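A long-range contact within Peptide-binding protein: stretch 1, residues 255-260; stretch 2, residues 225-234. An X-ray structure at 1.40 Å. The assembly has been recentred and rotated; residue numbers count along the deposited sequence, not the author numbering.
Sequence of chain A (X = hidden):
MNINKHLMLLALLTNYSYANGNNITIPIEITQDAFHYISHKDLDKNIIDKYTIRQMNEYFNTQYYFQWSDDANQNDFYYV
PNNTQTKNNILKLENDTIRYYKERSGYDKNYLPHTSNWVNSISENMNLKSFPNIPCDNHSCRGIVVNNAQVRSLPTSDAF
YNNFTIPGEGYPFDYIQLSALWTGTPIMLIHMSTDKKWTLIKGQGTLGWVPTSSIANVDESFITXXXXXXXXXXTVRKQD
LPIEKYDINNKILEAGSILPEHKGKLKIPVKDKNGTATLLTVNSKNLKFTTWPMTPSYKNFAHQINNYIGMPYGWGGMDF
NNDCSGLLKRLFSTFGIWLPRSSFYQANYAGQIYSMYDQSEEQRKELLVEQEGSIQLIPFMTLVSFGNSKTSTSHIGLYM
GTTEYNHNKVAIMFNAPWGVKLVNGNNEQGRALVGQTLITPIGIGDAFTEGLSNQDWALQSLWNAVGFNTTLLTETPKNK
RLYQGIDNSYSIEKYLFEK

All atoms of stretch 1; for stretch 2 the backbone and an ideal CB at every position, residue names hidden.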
# COMPACT_ATOMS: atom_id res chain seq x y z
N ALA A 255 8.39 -8.06 4.53
CA ALA A 255 8.84 -6.71 4.89
C ALA A 255 7.63 -5.83 5.19
O ALA A 255 6.54 -5.99 4.61
CB ALA A 255 9.67 -6.11 3.75
N GLY A 256 7.83 -4.90 6.12
CA GLY A 256 6.75 -4.07 6.64
C GLY A 256 6.20 -4.57 7.96
O GLY A 256 5.59 -3.79 8.70
N SER A 257 6.40 -5.85 8.28
CA SER A 257 5.97 -6.37 9.57
C SER A 257 6.78 -5.75 10.69
O SER A 257 7.96 -5.44 10.54
CB SER A 257 6.21 -7.88 9.63
OG SER A 257 5.55 -8.53 8.56
N ILE A 258 6.15 -5.61 11.85
CA ILE A 258 6.74 -5.02 13.03
C ILE A 258 6.41 -5.96 14.18
O ILE A 258 5.24 -6.15 14.54
CB ILE A 258 6.21 -3.59 13.27
CG1 ILE A 258 6.56 -2.68 12.08
CG2 ILE A 258 6.76 -2.99 14.57
CD1 ILE A 258 5.72 -1.35 12.12
N LEU A 259 7.44 -6.62 14.72
CA LEU A 259 7.18 -7.73 15.63
C LEU A 259 8.14 -7.69 16.81
O LEU A 259 9.25 -7.16 16.70
CB LEU A 259 7.39 -9.07 14.90
CG LEU A 259 6.37 -9.34 13.77
CD1 LEU A 259 6.88 -10.48 12.85
CD2 LEU A 259 4.99 -9.72 14.38
N PRO A 260 7.73 -8.24 17.96
CA PRO A 260 8.62 -8.29 19.13
C PRO A 260 9.83 -9.19 18.90
O PRO A 260 9.80 -10.15 18.11
CB PRO A 260 7.73 -8.89 20.24
CG PRO A 260 6.32 -8.61 19.79
CD PRO A 260 6.37 -8.74 18.27
N UNK A 225 2.21 -6.06 27.47
CA UNK A 225 3.48 -6.73 27.26
C UNK A 225 4.06 -6.37 25.89
O UNK A 225 5.28 -6.21 25.76
CB UNK A 225 3.31 -8.25 27.39
N UNK A 226 3.20 -6.22 24.87
CA UNK A 226 3.68 -5.84 23.54
C UNK A 226 4.55 -4.58 23.62
O UNK A 226 5.65 -4.53 23.06
CB UNK A 226 2.50 -5.61 22.59
N UNK A 227 4.07 -3.57 24.35
CA UNK A 227 4.76 -2.29 24.46
C UNK A 227 6.07 -2.35 25.21
O UNK A 227 6.83 -1.38 25.18
CB UNK A 227 3.84 -1.27 25.14
N UNK A 228 6.37 -3.45 25.90
CA UNK A 228 7.63 -3.55 26.61
C UNK A 228 8.73 -4.16 25.78
O UNK A 228 9.90 -4.08 26.19
CB UNK A 228 7.44 -4.37 27.89
N UNK A 229 8.40 -4.76 24.63
CA UNK A 229 9.41 -5.45 23.84
C UNK A 229 10.13 -4.47 22.93
O UNK A 229 9.54 -3.51 22.43
CB UNK A 229 8.78 -6.57 23.02
N UNK A 230 11.40 -4.79 22.66
CA UNK A 230 12.03 -4.27 21.46
C UNK A 230 11.29 -4.82 20.25
O UNK A 230 10.86 -5.97 20.24
CB UNK A 230 13.52 -4.63 21.41
N UNK A 231 11.11 -3.98 19.23
CA UNK A 231 10.46 -4.39 17.99
C UNK A 231 11.48 -4.46 16.85
O UNK A 231 12.46 -3.69 16.82
CB UNK A 231 9.33 -3.42 17.63
N UNK A 232 11.24 -5.39 15.93
CA UNK A 232 12.11 -5.57 14.78
C UNK A 232 11.27 -5.58 13.52
O UNK A 232 10.05 -5.76 13.54
CB UNK A 232 12.93 -6.86 14.90
N UNK A 233 11.95 -5.45 12.38
CA UNK A 233 11.28 -5.42 11.10
C UNK A 233 12.18 -6.12 10.09
O UNK A 233 13.42 -6.04 10.22
CB UNK A 233 10.96 -3.99 10.67
N UNK A 234 11.62 -6.83 9.12
CA UNK A 234 12.50 -7.61 8.22
C UNK A 234 13.32 -6.70 7.33
O UNK A 234 12.89 -5.61 6.94
CB UNK A 234 11.68 -8.57 7.35

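Position 225 is helical, and its CB has nothing of stretch 1 within 5.5 Å; stretch 1 leaves the choice open, and the residue is Gln 225, which makes no contact across the pair. At 226 the CB points sideways and is likewise out of range, but a long apolar or aromatic side chain could reach Pro 260. The residue is Trp 226. With chi1 t, its indole extends to Pro 260, whose CG sits 3.9 Å from the centroid of the six-membered ring, over the face, in a CH-pi contact; Ile 258 O lies at the ring edge, 3.7 Å from Trp 226 CZ2.

Positions 227 and 228 are the middle of a type I turn, with CB atoms far from stretch 1. Many residues would suit; they are Lys 227 and Arg 228, neither touching stretch 1.

At 229 the CB points toward stretch 1, 3.8 Å from Pro 260 CB, and an apolar or aromatic group would pack there. Tyr 229 lays its ring face against the proline: Pro 260 CB is 4.0 Å from the ring centroid, a second CH-pi contact. Pro 260 thus meets two aromatic faces.

Position 230 has a sideways CB with no neighbour in stretch 1, so a long polar chain is acceptable. It is Arg 230, whose contribution here is its backbone: Arg 230 O accepts a CA-H...O contact from Pro 260 CA at 3.4 Å.

The CB of 231 lies 4.0 Å from Ile 258 CG2, which favours a branched aliphatic residue. Leu 231 brings CD1 to 3.8 Å from Ile 258 CG2 and CD2 to 4.3 Å from Pro 260 CG.

Position 232 pairs with Leu 259 in the antiparallel ladder, their side chains on the same face. Its N donates to Leu 259 O (2.8 Å), which excludes proline, and its O accepts from Leu 259 N (3.0 Å). The extended backbone suits beta-branched residues, and the face shared with Leu 259 favours an apolar one. It is Val 232, whose CG2 lies 3.5 Å from Leu 259 O, beside the paired backbone.

At 233 the CB is 3.3 Å from Ser 257 O, an acceptor that invites a short donor such as serine or threonine. Thr 233 OG1 donates to Ser 257 O at 2.7 Å, and accepts from a water whose O in turn accepts from Gly 256 N at 3.0 Å.

At 234 the CB points toward Ala 255, 4.2 Å from its CA, and phi of -70° permits proline among small or apolar residues. Pro 234 places CD 3.2 Å from Ser 257 O.

Stretch 2 (225-234) QWKRYRLVTP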
# COMPACT_ATOMS: atom_id res chain seq x y z
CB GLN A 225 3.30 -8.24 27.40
CG GLN A 225 2.92 -8.68 28.80
CD GLN A 225 3.84 -8.09 29.86
OE1 GLN A 225 5.07 -8.17 29.74
NE2 GLN A 225 3.25 -7.49 30.90
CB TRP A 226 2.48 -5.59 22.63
CG TRP A 226 2.87 -5.17 21.26
CD1 TRP A 226 3.18 -3.90 20.83
CD2 TRP A 226 2.96 -6.03 20.12
NE1 TRP A 226 3.49 -3.93 19.47
CE2 TRP A 226 3.32 -5.22 19.01
CE3 TRP A 226 2.75 -7.40 19.92
CZ2 TRP A 226 3.50 -5.75 17.73
CZ3 TRP A 226 2.91 -7.93 18.64
CH2 TRP A 226 3.29 -7.10 17.56
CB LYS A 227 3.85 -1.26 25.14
CG LYS A 227 2.63 -0.91 24.32
CD LYS A 227 1.74 0.10 25.05
CE LYS A 227 2.55 1.30 25.55
NZ LYS A 227 1.73 2.55 25.76
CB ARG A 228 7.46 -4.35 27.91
CG ARG A 228 6.55 -3.65 28.92
CD ARG A 228 6.34 -4.48 30.17
NE ARG A 228 5.38 -3.83 31.06
CZ ARG A 228 4.86 -4.38 32.15
NH1 ARG A 228 3.98 -3.71 32.89
NH2 ARG A 228 5.22 -5.61 32.51
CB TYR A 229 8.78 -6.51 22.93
CG TYR A 229 8.41 -7.81 23.62
CD1 TYR A 229 9.38 -8.75 23.94
CD2 TYR A 229 7.08 -8.10 23.93
CE1 TYR A 229 9.04 -9.95 24.55
CE2 TYR A 229 6.74 -9.27 24.53
CZ TYR A 229 7.71 -10.20 24.85
OH TYR A 229 7.33 -11.37 25.46
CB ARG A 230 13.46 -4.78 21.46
CG ARG A 230 14.32 -4.37 20.33
CD ARG A 230 15.81 -4.65 20.74
NE ARG A 230 16.01 -6.04 21.18
CZ ARG A 230 16.25 -6.47 22.43
NH1 ARG A 230 16.35 -7.78 22.65
NH2 ARG A 230 16.43 -5.64 23.45
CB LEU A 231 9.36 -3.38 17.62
CG LEU A 231 8.22 -3.29 18.64
CD1 LEU A 231 7.27 -2.15 18.24
CD2 LEU A 231 7.44 -4.61 18.74
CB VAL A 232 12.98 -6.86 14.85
CG1 VAL A 232 13.98 -6.80 16.00
CG2 VAL A 232 12.09 -8.11 14.92
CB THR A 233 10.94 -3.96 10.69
OG1 THR A 233 10.01 -3.93 9.60
CG2 THR A 233 12.22 -3.13 10.38
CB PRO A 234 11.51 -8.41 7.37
CG PRO A 234 10.23 -8.56 8.27
CD PRO A 234 10.19 -7.17 8.95
O HOH W 1 10.50 -3.96 6.96
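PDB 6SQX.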